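Local coordinates for protein xylosidase (Xanthomonas axonopodis pv. citri, PDB 6XN2) that hydrolyses xylan-derived chains as a family 43 glycoside hydrolase, probably a xylosidase that takes xylose units from xylo-oligosaccharides bound in a central pocket, at residues H223-M226 with I227-A230; D249-A252 with R253-F256. All blocks are in the same frame, centred on the assembly; numbering follows the deposited sequence.

In the fold
Both contacts sit in surface loops of the five-bladed beta-propeller characteristic of family 43, and both flank strand 234-239: contact 1 (223-230) precedes it, contact 2 (249-256) follows it on the way to strand 257-264. Their centres are 31 Å apart and their nearest atoms about 15 Å, so they do not touch. Contact 1, about 20 Å from the chain centre, packs on strands 121-125 and 128-136 at the periphery. Contact 2, about 17 Å out, leads straight to E257, which lines the xylose pocket; the R254 side chain still lies about 12 Å from the bound sugar. Salt bridges between close neighbours in sequence fasten both loops, contact 2 more firmly.

Contact 1: H223-M226 with I227-A230; sequences HERM and IDLA
R225, inside a type I beta turn (H223 to M226), reaches D228 just beyond it, closing a surface loop of the propeller between strands 218-221 and 234-239. Their salt bridge runs from R225 NH1 to D228 OD2 at 2.9 Å, but it is weak as a hydrogen bond because the N-H points well off the oxygen; the guanidinium and carboxylate planes stand 64° apart. D228 OD2 also lies 3.2 Å from R225 CD, so the carboxylate rests against the side of the arginine chain. I227 supports this chain: its CG1 is 3.9 Å from R225 CG, and its CD1 lies over one guanidinium face, off toward the rim. R225 reaches this place with CG between its backbone N and carbonyl carbon (chi1 77°) and a bend at chi3. On the backbone, H223 N donates to D228 O at 3.0 Å, and the methyl CB of A230 packs 3.6 Å from H223 N. The turn itself is pinned by M226 N to H223 O, 2.8 Å, and M226 then bends the chain onward with positive phi. H223 braces the start of R225, its ND1 taking R225 N at 3.1 Å, nearly straight and in the ring plane, consistent with ND1 carrying no proton. Further out, M226 buries its side chain against A123, R125 and Y130, I227 also meets Y130, and A230 is backbone-bonded to R221. The loop is thus joined to the neighbouring sheet, where M226 O is hydrogen-bonded to Y132 OH.

Contact 2: D249-A252 with R253-F256; sequences DDHA and RRFF
D250 and R253 meet across an alpha turn that encloses a beta turn, one coil of helix-like backbone on the way into strand 257-264 of the propeller. The tight part is its backbone: D250 O accepts both R254 N at 2.9 Å, almost in line with the carbonyl bond, and R253 N at 3.2 Å, from above the carbonyl plane. R254 CG packs 3.2 Å from D250 O. From here R254 folds back, with CG set between backbone N and carbonyl carbon (chi1 69°) and a bend at chi2, which lays its guanidinium flat on the H251 imidazole. The planes are 23° apart and the centres 4.1 Å; R254 NH2 sits over one ring face, off toward the rim, 3.4 Å from H251 CG. Second-shell partners hold the stack: D276 pairs through OD1 with R254 NH2 and through OD2 with H251 ND1, while T274 O takes R254 NH1.

The outer side is more open. There D250, partly exposed, reaches out with CG anti to its backbone N and offers one oxygen, OD2, to two nitrogens of R253. R253 NE is 2.8 Å from D250 OD2, on its syn lone pair, and R253 NH2 is 3.0 Å from it, nearly along the C-O bond; both bonds lie close to the guanidinium plane. R253 NH1 turns instead to E241, and the side chain makes a cation-pi contact with Y294. Each arginine therefore has acidic partners: the shared D276 probably eases the burial of R254's charge and may favour a proton on H251 ND1, while D250 and E241 would offset that of R253.

Contact 1: H223-M226 with I227-A230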
ATOM      1  N   HIS A 223       2.606 -18.895   4.851  1.00 26.61           N
ATOM      2  CA  HIS A 223       2.667 -20.353   4.671  1.00 31.50           C
ATOM      3  C   HIS A 223       2.654 -20.619   3.167  1.00 29.12           C
ATOM      4  O   HIS A 223       2.062 -19.882   2.404  1.00 25.71           O
ATOM      5  CB  HIS A 223       1.484 -20.992   5.396  1.00 30.43           C
ATOM      6  CG  HIS A 223       1.530 -22.475   5.521  1.00 33.79           C
ATOM      7  ND1 HIS A 223       1.121 -23.310   4.522  1.00 37.51           N
ATOM      8  CD2 HIS A 223       1.905 -23.272   6.532  1.00 34.82           C
ATOM      9  CE1 HIS A 223       1.270 -24.551   4.899  1.00 36.62           C
ATOM     10  NE2 HIS A 223       1.728 -24.554   6.122  1.00 35.29           N
ATOM     11  N   GLU A 224       3.148 -21.779   2.769  1.00 30.15           N
ATOM     12  CA  GLU A 224       3.130 -22.201   1.387  1.00 34.44           C
ATOM     13  C   GLU A 224       1.736 -22.244   0.781  1.00 32.72           C
ATOM     14  O   GLU A 224       1.564 -22.078  -0.374  1.00 31.37           O
ATOM     15  CB  GLU A 224       3.827 -23.553   1.225  1.00 38.12           C
ATOM     16  CG  GLU A 224       3.085 -24.686   1.894  1.00 52.01           C
ATOM     17  CD  GLU A 224       3.862 -25.991   1.959  1.00 68.79           C
ATOM     18  OE1 GLU A 224       4.618 -26.295   1.026  1.00 75.54           O
ATOM     19  OE2 GLU A 224       3.694 -26.719   2.937  1.00 71.93           O
ATOM     20  N   ARG A 225       0.688 -22.495   1.564  1.00 29.65           N
ATOM     21  CA  ARG A 225      -0.718 -22.478   1.102  1.00 33.02           C
ATOM     22  C   ARG A 225      -1.242 -21.048   0.877  1.00 29.15           C
ATOM     23  O   ARG A 225      -2.336 -20.954   0.415  1.00 30.40           O
ATOM     24  CB  ARG A 225      -1.594 -23.231   2.093  1.00 31.83           C
ATOM     25  CG  ARG A 225      -1.906 -22.441   3.345  1.00 33.08           C
ATOM     26  CD  ARG A 225      -2.570 -23.316   4.373  1.00 37.54           C
ATOM     27  NE  ARG A 225      -3.748 -23.975   3.865  1.00 41.22           N
ATOM     28  CZ  ARG A 225      -4.735 -24.417   4.607  1.00 41.56           C
ATOM     29  NH1 ARG A 225      -4.714 -24.236   5.907  1.00 45.16           N
ATOM     30  NH2 ARG A 225      -5.754 -25.022   4.048  1.00 39.09           N
ATOM     31  N   MET A 226      -0.505 -20.020   1.306  1.00 29.50           N
ATOM     32  CA  MET A 226      -0.742 -18.615   1.071  1.00 27.50           C
ATOM     33  C   MET A 226      -1.885 -17.960   1.743  1.00 31.86           C
ATOM     34  O   MET A 226      -1.961 -16.777   1.767  1.00 29.74           O
ATOM     35  CB  MET A 226      -0.778 -18.299  -0.421  1.00 27.24           C
ATOM     36  CG  MET A 226       0.462 -18.689  -1.162  1.00 30.49           C
ATOM     37  SD  MET A 226       1.791 -17.573  -0.805  1.00 31.07           S
ATOM     38  CE  MET A 226       1.313 -16.240  -1.879  1.00 26.99           C
ATOM     39  N   ILE A 227      -2.770 -18.736   2.306  1.00 29.65           N
ATOM     40  CA  ILE A 227      -3.943 -18.130   2.933  1.00 27.04           C
ATOM     41  C   ILE A 227      -3.805 -18.092   4.462  1.00 28.66           C
ATOM     42  O   ILE A 227      -4.701 -17.621   5.165  1.00 28.98           O
ATOM     43  CB  ILE A 227      -5.230 -18.874   2.542  1.00 30.43           C
ATOM     44  CG1 ILE A 227      -5.201 -20.302   3.084  1.00 33.01           C
ATOM     45  CG2 ILE A 227      -5.408 -18.875   1.029  1.00 30.62           C
ATOM     46  CD1 ILE A 227      -6.451 -21.070   2.774  1.00 34.59           C
ATOM     47  N   ASP A 228      -2.647 -18.507   4.937  1.00 28.79           N
ATOM     48  CA  ASP A 228      -2.357 -18.469   6.384  1.00 28.83           C
ATOM     49  C   ASP A 228      -0.942 -17.956   6.597  1.00 28.18           C
ATOM     50  O   ASP A 228      -0.133 -18.138   5.745  1.00 27.37           O
ATOM     51  CB  ASP A 228      -2.427 -19.858   7.006  1.00 28.69           C
ATOM     52  CG  ASP A 228      -3.813 -20.441   7.028  1.00 35.89           C
ATOM     53  OD1 ASP A 228      -4.719 -19.757   7.404  1.00 38.35           O
ATOM     54  OD2 ASP A 228      -3.942 -21.581   6.695  1.00 46.49           O
ATOM     55  N   LEU A 229      -0.689 -17.343   7.738  1.00 26.86           N
ATOM     56  CA  LEU A 229       0.642 -16.942   8.064  1.00 23.97           C
ATOM     57  C   LEU A 229       1.403 -18.169   8.495  1.00 30.34           C
ATOM     58  O   LEU A 229       0.846 -19.076   9.004  1.00 28.02           O
ATOM     59  CB  LEU A 229       0.658 -15.970   9.226  1.00 28.64           C
ATOM     60  CG  LEU A 229      -0.276 -14.797   9.186  1.00 27.93           C
ATOM     61  CD1 LEU A 229       0.013 -13.932  10.376  1.00 25.80           C
ATOM     62  CD2 LEU A 229      -0.057 -14.041   7.920  1.00 25.77           C
ATOM     63  N   ALA A 230       2.696 -18.171   8.306  1.00 29.76           N
ATOM     64  CA  ALA A 230       3.494 -19.299   8.751  1.00 30.60           C
ATOM     65  C   ALA A 230       4.033 -19.080  10.142  1.00 33.51           C
ATOM     66  O   ALA A 230       4.629 -19.951  10.700  1.00 27.57           O
ATOM     67  CB  ALA A 230       4.620 -19.555   7.813  1.00 29.69           C
TER

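Contact 2: D249-A252 with R253-F256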
ATOM      1  N   ASP A 249       7.058  11.006  18.133  1.00 25.01           N
ATOM      2  CA  ASP A 249       6.878  12.401  17.829  1.00 30.51           C
ATOM      3  C   ASP A 249       7.569  12.875  16.553  1.00 30.95           C
ATOM      4  O   ASP A 249       7.588  14.028  16.282  1.00 30.22           O
ATOM      5  CB  ASP A 249       7.216  13.290  19.017  1.00 27.48           C
ATOM      6  CG  ASP A 249       8.609  13.143  19.480  1.00 30.70           C
ATOM      7  OD1 ASP A 249       9.432  12.574  18.783  1.00 29.78           O
ATOM      8  OD2 ASP A 249       8.886  13.622  20.563  1.00 30.73           O
ATOM      9  N   ASP A 250       8.118  11.950  15.787  1.00 29.33           N
ATOM     10  CA  ASP A 250       8.775  12.231  14.543  1.00 32.41           C
ATOM     11  C   ASP A 250       7.836  11.925  13.405  1.00 31.90           C
ATOM     12  O   ASP A 250       8.048  11.029  12.684  1.00 30.01           O
ATOM     13  CB  ASP A 250      10.043  11.413  14.417  1.00 30.67           C
ATOM     14  CG  ASP A 250      10.868  11.797  13.245  1.00 32.70           C
ATOM     15  OD1 ASP A 250      10.483  12.679  12.532  1.00 34.88           O
ATOM     16  OD2 ASP A 250      11.896  11.211  13.021  1.00 33.28           O
ATOM     17  N   HIS A 251       6.828  12.756  13.203  1.00 29.80           N
ATOM     18  CA  HIS A 251       5.851  12.548  12.146  1.00 29.68           C
ATOM     19  C   HIS A 251       6.349  12.747  10.709  1.00 31.54           C
ATOM     20  O   HIS A 251       5.705  12.361   9.804  1.00 31.37           O
ATOM     21  CB  HIS A 251       4.594  13.366  12.369  1.00 28.26           C
ATOM     22  CG  HIS A 251       3.881  13.053  13.635  1.00 28.41           C
ATOM     23  ND1 HIS A 251       2.581  13.396  13.856  1.00 31.54           N
ATOM     24  CD2 HIS A 251       4.289  12.420  14.747  1.00 31.87           C
ATOM     25  CE1 HIS A 251       2.218  12.997  15.052  1.00 30.86           C
ATOM     26  NE2 HIS A 251       3.240  12.406  15.614  1.00 27.08           N
ATOM     27  N   ALA A 252       7.503  13.355  10.545  1.00 29.74           N
ATOM     28  CA  ALA A 252       8.129  13.538   9.278  1.00 32.38           C
ATOM     29  C   ALA A 252       8.626  12.219   8.734  1.00 34.95           C
ATOM     30  O   ALA A 252       8.626  12.032   7.575  1.00 32.40           O
ATOM     31  CB  ALA A 252       9.276  14.475   9.430  1.00 32.76           C
ATOM     32  N   ARG A 253       9.019  11.300   9.599  1.00 28.87           N
ATOM     33  CA  ARG A 253       9.545  10.023   9.170  1.00 29.95           C
ATOM     34  C   ARG A 253       8.876   8.732   9.658  1.00 30.41           C
ATOM     35  O   ARG A 253       8.976   7.744   9.018  1.00 27.36           O
ATOM     36  CB  ARG A 253      11.023   9.958   9.523  1.00 32.83           C
ATOM     37  CG  ARG A 253      11.833  11.150   9.091  1.00 29.59           C
ATOM     38  CD  ARG A 253      13.293  10.987   9.387  1.00 30.47           C
ATOM     39  NE  ARG A 253      13.556  11.125  10.789  1.00 30.21           N
ATOM     40  CZ  ARG A 253      14.744  11.022  11.331  1.00 34.91           C
ATOM     41  NH1 ARG A 253      15.782  10.791  10.585  1.00 32.70           N
ATOM     42  NH2 ARG A 253      14.881  11.154  12.614  1.00 31.51           N
ATOM     43  N   ARG A 254       8.222   8.770  10.809  1.00 26.91           N
ATOM     44  CA  ARG A 254       7.650   7.530  11.382  1.00 29.78           C
ATOM     45  C   ARG A 254       6.526   6.965  10.513  1.00 29.40           C
ATOM     46  O   ARG A 254       5.814   7.712   9.900  1.00 28.27           O
ATOM     47  CB  ARG A 254       7.211   7.720  12.832  1.00 29.88           C
ATOM     48  CG  ARG A 254       6.011   8.624  13.018  1.00 32.96           C
ATOM     49  CD  ARG A 254       4.701   7.931  12.897  1.00 50.43           C
ATOM     50  NE  ARG A 254       3.607   8.852  13.079  1.00 61.74           N
ATOM     51  CZ  ARG A 254       3.120   9.611  12.124  1.00 57.79           C
ATOM     52  NH1 ARG A 254       3.643   9.565  10.921  1.00 64.08           N
ATOM     53  NH2 ARG A 254       2.116  10.414  12.363  1.00 41.28           N
ATOM     54  N   PHE A 255       6.399   5.648  10.531  1.00 25.82           N
ATOM     55  CA  PHE A 255       5.392   4.921   9.792  1.00 28.63           C
ATOM     56  C   PHE A 255       3.958   5.271  10.140  1.00 28.00           C
ATOM     57  O   PHE A 255       3.634   5.380  11.259  1.00 29.44           O
ATOM     58  CB  PHE A 255       5.636   3.426   9.974  1.00 25.46           C
ATOM     59  CG  PHE A 255       4.546   2.565   9.436  1.00 27.46           C
ATOM     60  CD1 PHE A 255       4.512   2.233   8.123  1.00 26.29           C
ATOM     61  CD2 PHE A 255       3.555   2.118  10.247  1.00 27.78           C
ATOM     62  CE1 PHE A 255       3.522   1.462   7.615  1.00 27.23           C
ATOM     63  CE2 PHE A 255       2.551   1.343   9.747  1.00 28.40           C
ATOM     64  CZ  PHE A 255       2.534   1.018   8.421  1.00 29.01           C
ATOM     65  N   PHE A 256       3.110   5.452   9.141  1.00 26.07           N
ATOM     66  CA  PHE A 256       1.709   5.738   9.344  1.00 28.03           C
ATOM     67  C   PHE A 256       0.845   4.634   8.780  1.00 28.32           C
ATOM     68  O   PHE A 256       0.086   4.085   9.495  1.00 26.07           O
ATOM     69  CB  PHE A 256       1.307   7.038   8.717  1.00 28.79           C
ATOM     70  CG  PHE A 256      -0.072   7.499   9.058  1.00 30.22           C
ATOM     71  CD1 PHE A 256      -1.135   7.178   8.270  1.00 28.34           C
ATOM     72  CD2 PHE A 256      -0.290   8.334  10.125  1.00 29.10           C
ATOM     73  CE1 PHE A 256      -2.381   7.634   8.551  1.00 29.16           C
ATOM     74  CE2 PHE A 256      -1.534   8.790  10.406  1.00 28.25           C
ATOM     75  CZ  PHE A 256      -2.580   8.442   9.621  1.00 29.34           C
TER